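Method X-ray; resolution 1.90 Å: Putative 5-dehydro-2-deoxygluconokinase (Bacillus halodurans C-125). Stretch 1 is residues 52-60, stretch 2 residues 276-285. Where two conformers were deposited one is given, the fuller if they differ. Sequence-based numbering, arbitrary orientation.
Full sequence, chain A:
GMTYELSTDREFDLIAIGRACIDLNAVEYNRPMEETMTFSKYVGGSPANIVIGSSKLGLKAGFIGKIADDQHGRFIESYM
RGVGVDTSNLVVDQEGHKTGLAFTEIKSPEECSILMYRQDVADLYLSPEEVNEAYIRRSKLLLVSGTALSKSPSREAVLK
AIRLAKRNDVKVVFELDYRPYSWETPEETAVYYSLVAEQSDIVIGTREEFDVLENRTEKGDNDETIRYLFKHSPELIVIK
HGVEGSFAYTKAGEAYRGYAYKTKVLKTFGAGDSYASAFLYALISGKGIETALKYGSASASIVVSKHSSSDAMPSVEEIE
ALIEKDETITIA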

ATOM      1  N   ILE A  52      -8.628 -32.668  -1.700  1.00 25.78           N
ATOM      2  CA  ILE A  52      -9.280 -33.394  -0.608  1.00 26.69           C
ATOM      3  C   ILE A  52     -10.347 -34.345  -1.169  1.00 26.37           C
ATOM      4  O   ILE A  52     -10.456 -35.530  -0.777  1.00 28.85           O
ATOM      5  CB  ILE A  52      -9.913 -32.426   0.395  1.00 25.75           C
ATOM      6  CG1 ILE A  52      -8.839 -31.590   1.137  1.00 28.39           C
ATOM      7  CG2 ILE A  52     -10.760 -33.214   1.458  1.00 29.04           C
ATOM      8  CD1 ILE A  52      -9.398 -30.344   1.936  1.00 25.77           C
ATOM      9  N   GLY A  53     -11.143 -33.857  -2.115  1.00 26.97           N
ATOM     10  CA  GLY A  53     -12.110 -34.720  -2.772  1.00 27.40           C
ATOM     11  C   GLY A  53     -11.455 -35.879  -3.522  1.00 28.83           C
ATOM     12  O   GLY A  53     -11.935 -37.014  -3.518  1.00 31.93           O
ATOM     13  N   SER A  54     -10.367 -35.596  -4.217  1.00 29.28           N
ATOM     14  CA  SER A  54      -9.631 -36.610  -4.931  1.00 27.11           C
ATOM     15  C   SER A  54      -9.102 -37.698  -4.003  1.00 27.94           C
ATOM     16  O   SER A  54      -9.158 -38.887  -4.349  1.00 28.11           O
ATOM     17  CB  SER A  54      -8.447 -35.989  -5.702  1.00 27.40           C
ATOM     18  OG  SER A  54      -8.933 -35.117  -6.719  1.00 30.92           O
ATOM     19  N   SER A  55      -8.592 -37.300  -2.839  1.00 28.21           N
ATOM     20  CA  SER A  55      -8.033 -38.269  -1.887  0.50 28.49           C
ATOM     21  C   SER A  55      -9.139 -39.167  -1.376  1.00 30.93           C
ATOM     22  O   SER A  55      -8.939 -40.353  -1.218  1.00 29.59           O
ATOM     23  CB  SER A  55      -7.345 -37.580  -0.704  0.50 29.24           C
ATOM     24  OG  SER A  55      -6.550 -38.524  -0.007  0.50 24.42           O
ATOM     25  N   LYS A  56     -10.318 -38.590  -1.144  1.00 29.94           N
ATOM     26  CA  LYS A  56     -11.483 -39.347  -0.695  1.00 30.55           C
ATOM     27  C   LYS A  56     -11.880 -40.406  -1.734  1.00 30.56           C
ATOM     28  O   LYS A  56     -12.305 -41.485  -1.361  1.00 28.06           O
ATOM     29  CB  LYS A  56     -12.632 -38.390  -0.352  1.00 30.85           C
ATOM     30  CG  LYS A  56     -14.018 -39.016  -0.071  1.00 37.14           C
ATOM     31  CD  LYS A  56     -14.097 -39.719   1.275  1.00 47.68           C
ATOM     32  CE  LYS A  56     -15.428 -39.462   1.995  1.00 55.36           C
ATOM     33  NZ  LYS A  56     -16.568 -40.148   1.350  1.00 62.59           N
ATOM     34  N   LEU A  57     -11.686 -40.129  -3.023  1.00 30.06           N
ATOM     35  CA  LEU A  57     -11.878 -41.131  -4.082  1.00 30.62           C
ATOM     36  C   LEU A  57     -10.744 -42.139  -4.232  1.00 32.50           C
ATOM     37  O   LEU A  57     -10.855 -43.057  -5.012  1.00 32.19           O
ATOM     38  CB  LEU A  57     -12.111 -40.489  -5.448  1.00 29.14           C
ATOM     39  CG  LEU A  57     -13.215 -39.448  -5.460  1.00 29.57           C
ATOM     40  CD1 LEU A  57     -13.387 -38.847  -6.865  1.00 34.27           C
ATOM     41  CD2 LEU A  57     -14.526 -40.025  -4.914  1.00 28.19           C
ATOM     42  N   GLY A  58      -9.677 -41.968  -3.480  1.00 31.67           N
ATOM     43  CA  GLY A  58      -8.545 -42.867  -3.523  1.00 29.99           C
ATOM     44  C   GLY A  58      -7.402 -42.430  -4.417  1.00 32.21           C
ATOM     45  O   GLY A  58      -6.481 -43.198  -4.624  1.00 32.35           O
ATOM     46  N   LEU A  59      -7.431 -41.212  -4.960  1.00 32.33           N
ATOM     47  CA  LEU A  59      -6.283 -40.745  -5.762  1.00 29.31           C
ATOM     48  C   LEU A  59      -5.191 -40.308  -4.810  1.00 29.09           C
ATOM     49  O   LEU A  59      -5.493 -39.929  -3.678  1.00 29.17           O
ATOM     50  CB  LEU A  59      -6.671 -39.578  -6.657  1.00 29.62           C
ATOM     51  CG  LEU A  59      -7.766 -39.844  -7.737  1.00 29.62           C
ATOM     52  CD1 LEU A  59      -8.031 -38.591  -8.529  1.00 31.22           C
ATOM     53  CD2 LEU A  59      -7.400 -40.961  -8.654  1.00 31.37           C
ATOM     54  N   LYS A  60      -3.947 -40.346  -5.272  1.00 30.26           N
ATOM     55  CA  LYS A  60      -2.810 -39.828  -4.509  1.00 28.22           C
ATOM     56  C   LYS A  60      -2.611 -38.381  -4.962  1.00 28.85           C
ATOM     57  O   LYS A  60      -2.271 -38.114  -6.120  1.00 26.94           O
ATOM     58  CB  LYS A  60      -1.548 -40.660  -4.738  1.00 31.72           C
ATOM     59  CG  LYS A  60      -1.739 -42.171  -4.384  1.00 36.83           C
TER
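Stretch 2 276-285: ASAFLYALIS

Stretch 2 is helical from Ala 276 to Ile 284, and Ser 285 is the first residue to leave helical angles. It lies against the closing turns of the helix in stretch 1 and the loop that follows. The two run in the same general sense: Ser 277 meets Gly 53 and Ser 54, Tyr 281 meets Leu 57 and Leu 59, and Ile 284 meets Leu 59.

The backbones come nearest at the small residues, where the CA atoms of Ser 54 and Ser 277 are 5.1 Å apart. Gly 53 provides the hollow. Its missing CB would point toward stretch 2 and lie 2.9 Å from OG of Ser 277, a clash, so glycine leaves room for the serine, whose CB packs 4.1 Å from C of Gly 53. CB of Ser 277 also rests 3.5 Å from OG of Ser 54. No hydrogen bond joins the stretches; both serine hydroxyls find partners elsewhere in the structure.

Farther along, larger side chains fill the space. Leu 57 points toward stretch 2, and its CD1 reaches the helix surface, 3.7 Å from CA of Ala 278 and 3.5 Å from CB of Tyr 281. The short side chain of Ala 278 leaves this surface low, its CB 4.2 Å from that same CD1.

Gly 58 then turns the chain in a Schellman motif. Its positive phi would jam a CB against the preceding carbonyl, and Leu 59 N closes the turn on Ser 54 O at 3.0 Å. Leu 59, just after the turn, also points toward stretch 2. It wedges between Tyr 281 and Ile 284: its CD2 is 3.7 Å from CD1 of Tyr 281 and its CD1 is 4.0 Å from CD1 of Ile 284, and both methyls touch both residues. The tyrosine ring lies obliquely to its neighbours, with CE1 3.4 Å from O of Leu 57.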

ATOM      1  N   ALA A 276     -14.820 -31.465 -10.551  1.00 27.39           N
ATOM      2  CA  ALA A 276     -13.476 -31.598 -11.110  1.00 26.04           C
ATOM      3  C   ALA A 276     -12.791 -32.825 -10.549  1.00 26.32           C
ATOM      4  O   ALA A 276     -12.166 -33.565 -11.304  1.00 26.80           O
ATOM      5  CB  ALA A 276     -12.634 -30.353 -10.822  1.00 26.47           C
ATOM      6  N   SER A 277     -12.880 -33.029  -9.240  1.00 27.98           N
ATOM      7  CA  SER A 277     -12.193 -34.181  -8.617  1.00 28.32           C
ATOM      8  C   SER A 277     -12.739 -35.507  -9.160  1.00 28.47           C
ATOM      9  O   SER A 277     -11.978 -36.379  -9.548  1.00 28.59           O
ATOM     10  CB  SER A 277     -12.270 -34.112  -7.087  1.00 28.69           C
ATOM     11  OG  SER A 277     -13.554 -33.904  -6.596  1.00 33.07           O
ATOM     12  N   ALA A 278     -14.067 -35.634  -9.234  1.00 28.38           N
ATOM     13  CA  ALA A 278     -14.687 -36.885  -9.707  1.00 27.96           C
ATOM     14  C   ALA A 278     -14.505 -37.075 -11.222  1.00 26.33           C
ATOM     15  O   ALA A 278     -14.319 -38.201 -11.692  1.00 25.12           O
ATOM     16  CB  ALA A 278     -16.177 -36.958  -9.310  1.00 27.11           C
ATOM     17  N   PHE A 279     -14.586 -35.992 -11.992  1.00 25.78           N
ATOM     18  CA  PHE A 279     -14.320 -36.060 -13.424  1.00 25.38           C
ATOM     19  C   PHE A 279     -12.882 -36.528 -13.676  1.00 23.63           C
ATOM     20  O   PHE A 279     -12.637 -37.473 -14.445  1.00 25.76           O
ATOM     21  CB  PHE A 279     -14.549 -34.694 -14.074  1.00 23.05           C
ATOM     22  CG  PHE A 279     -14.204 -34.651 -15.537  1.00 27.61           C
ATOM     23  CD1 PHE A 279     -15.136 -34.980 -16.515  1.00 25.91           C
ATOM     24  CD2 PHE A 279     -12.965 -34.250 -15.941  1.00 23.32           C
ATOM     25  CE1 PHE A 279     -14.796 -34.953 -17.877  1.00 28.67           C
ATOM     26  CE2 PHE A 279     -12.618 -34.206 -17.285  1.00 32.51           C
ATOM     27  CZ  PHE A 279     -13.536 -34.570 -18.257  1.00 29.64           C
ATOM     28  N   LEU A 280     -11.925 -35.928 -12.964  1.00 28.15           N
ATOM     29  CA  LEU A 280     -10.538 -36.346 -13.133  1.00 26.20           C
ATOM     30  C   LEU A 280     -10.293 -37.752 -12.632  1.00 28.93           C
ATOM     31  O   LEU A 280      -9.557 -38.514 -13.243  1.00 29.27           O
ATOM     32  CB  LEU A 280      -9.574 -35.388 -12.454  1.00 29.21           C
ATOM     33  CG  LEU A 280      -9.557 -33.969 -13.058  1.00 29.40           C
ATOM     34  CD1 LEU A 280      -8.775 -32.978 -12.127  1.00 32.14           C
ATOM     35  CD2 LEU A 280      -8.982 -34.045 -14.474  1.00 27.84           C
ATOM     36  N   TYR A 281     -10.873 -38.104 -11.497  1.00 27.22           N
ATOM     37  CA  TYR A 281     -10.797 -39.500 -11.060  1.00 28.24           C
ATOM     38  C   TYR A 281     -11.233 -40.466 -12.150  1.00 28.48           C
ATOM     39  O   TYR A 281     -10.562 -41.482 -12.418  1.00 26.02           O
ATOM     40  CB  TYR A 281     -11.636 -39.717  -9.807  1.00 29.00           C
ATOM     41  CG  TYR A 281     -11.901 -41.165  -9.497  1.00 29.81           C
ATOM     42  CD1 TYR A 281     -11.020 -41.898  -8.711  1.00 32.76           C
ATOM     43  CD2 TYR A 281     -13.045 -41.793  -9.965  1.00 30.34           C
ATOM     44  CE1 TYR A 281     -11.278 -43.260  -8.402  1.00 32.11           C
ATOM     45  CE2 TYR A 281     -13.294 -43.155  -9.702  1.00 33.25           C
ATOM     46  CZ  TYR A 281     -12.414 -43.863  -8.891  1.00 34.66           C
ATOM     47  OH  TYR A 281     -12.668 -45.176  -8.604  1.00 38.52           O
ATOM     48  N   ALA A 282     -12.372 -40.181 -12.780  1.00 26.69           N
ATOM     49  CA  ALA A 282     -12.871 -41.075 -13.824  1.00 28.22           C
ATOM     50  C   ALA A 282     -11.927 -41.173 -15.008  1.00 26.88           C
ATOM     51  O   ALA A 282     -11.707 -42.272 -15.567  1.00 27.47           O
ATOM     52  CB  ALA A 282     -14.292 -40.644 -14.288  1.00 28.72           C
ATOM     53  N   LEU A 283     -11.411 -40.022 -15.459  1.00 26.03           N
ATOM     54  CA  LEU A 283     -10.457 -39.960 -16.567  0.50 27.56           C
ATOM     55  C   LEU A 283      -9.179 -40.771 -16.279  1.00 28.33           C
ATOM     56  O   LEU A 283      -8.760 -41.581 -17.091  1.00 31.61           O
ATOM     57  CB  LEU A 283     -10.101 -38.498 -16.857  0.50 28.71           C
ATOM     58  CG  LEU A 283      -9.720 -38.117 -18.280  0.50 26.58           C
ATOM     59  CD1 LEU A 283     -10.891 -38.367 -19.246  0.50 30.74           C
ATOM     60  CD2 LEU A 283      -9.318 -36.672 -18.283  0.50 26.76           C
ATOM     61  N   ILE A 284      -8.571 -40.510 -15.128  1.00 30.27           N
ATOM     62  CA  ILE A 284      -7.346 -41.203 -14.621  1.00 29.54           C
ATOM     63  C   ILE A 284      -7.578 -42.707 -14.493  1.00 30.82           C
ATOM     64  O   ILE A 284      -6.664 -43.478 -14.757  1.00 30.10           O
ATOM     65  CB  ILE A 284      -6.925 -40.636 -13.218  1.00 31.11           C
ATOM     66  CG1 ILE A 284      -6.278 -39.264 -13.385  1.00 37.57           C
ATOM     67  CG2 ILE A 284      -5.926 -41.545 -12.489  1.00 36.44           C
ATOM     68  CD1 ILE A 284      -6.239 -38.492 -12.114  1.00 35.79           C
ATOM     69  N   SER A 285      -8.820 -43.094 -14.165  1.00 28.82           N
ATOM     70  CA  SER A 285      -9.228 -44.488 -13.966  0.50 29.26           C
ATOM     71  C   SER A 285      -9.681 -45.179 -15.243  1.00 29.31           C
ATOM     72  O   SER A 285     -10.193 -46.270 -15.197  1.00 30.01           O
ATOM     73  CB  SER A 285     -10.368 -44.558 -12.958  0.50 28.90           C
ATOM     74  OG  SER A 285      -9.944 -44.123 -11.697  0.50 28.93           O
TER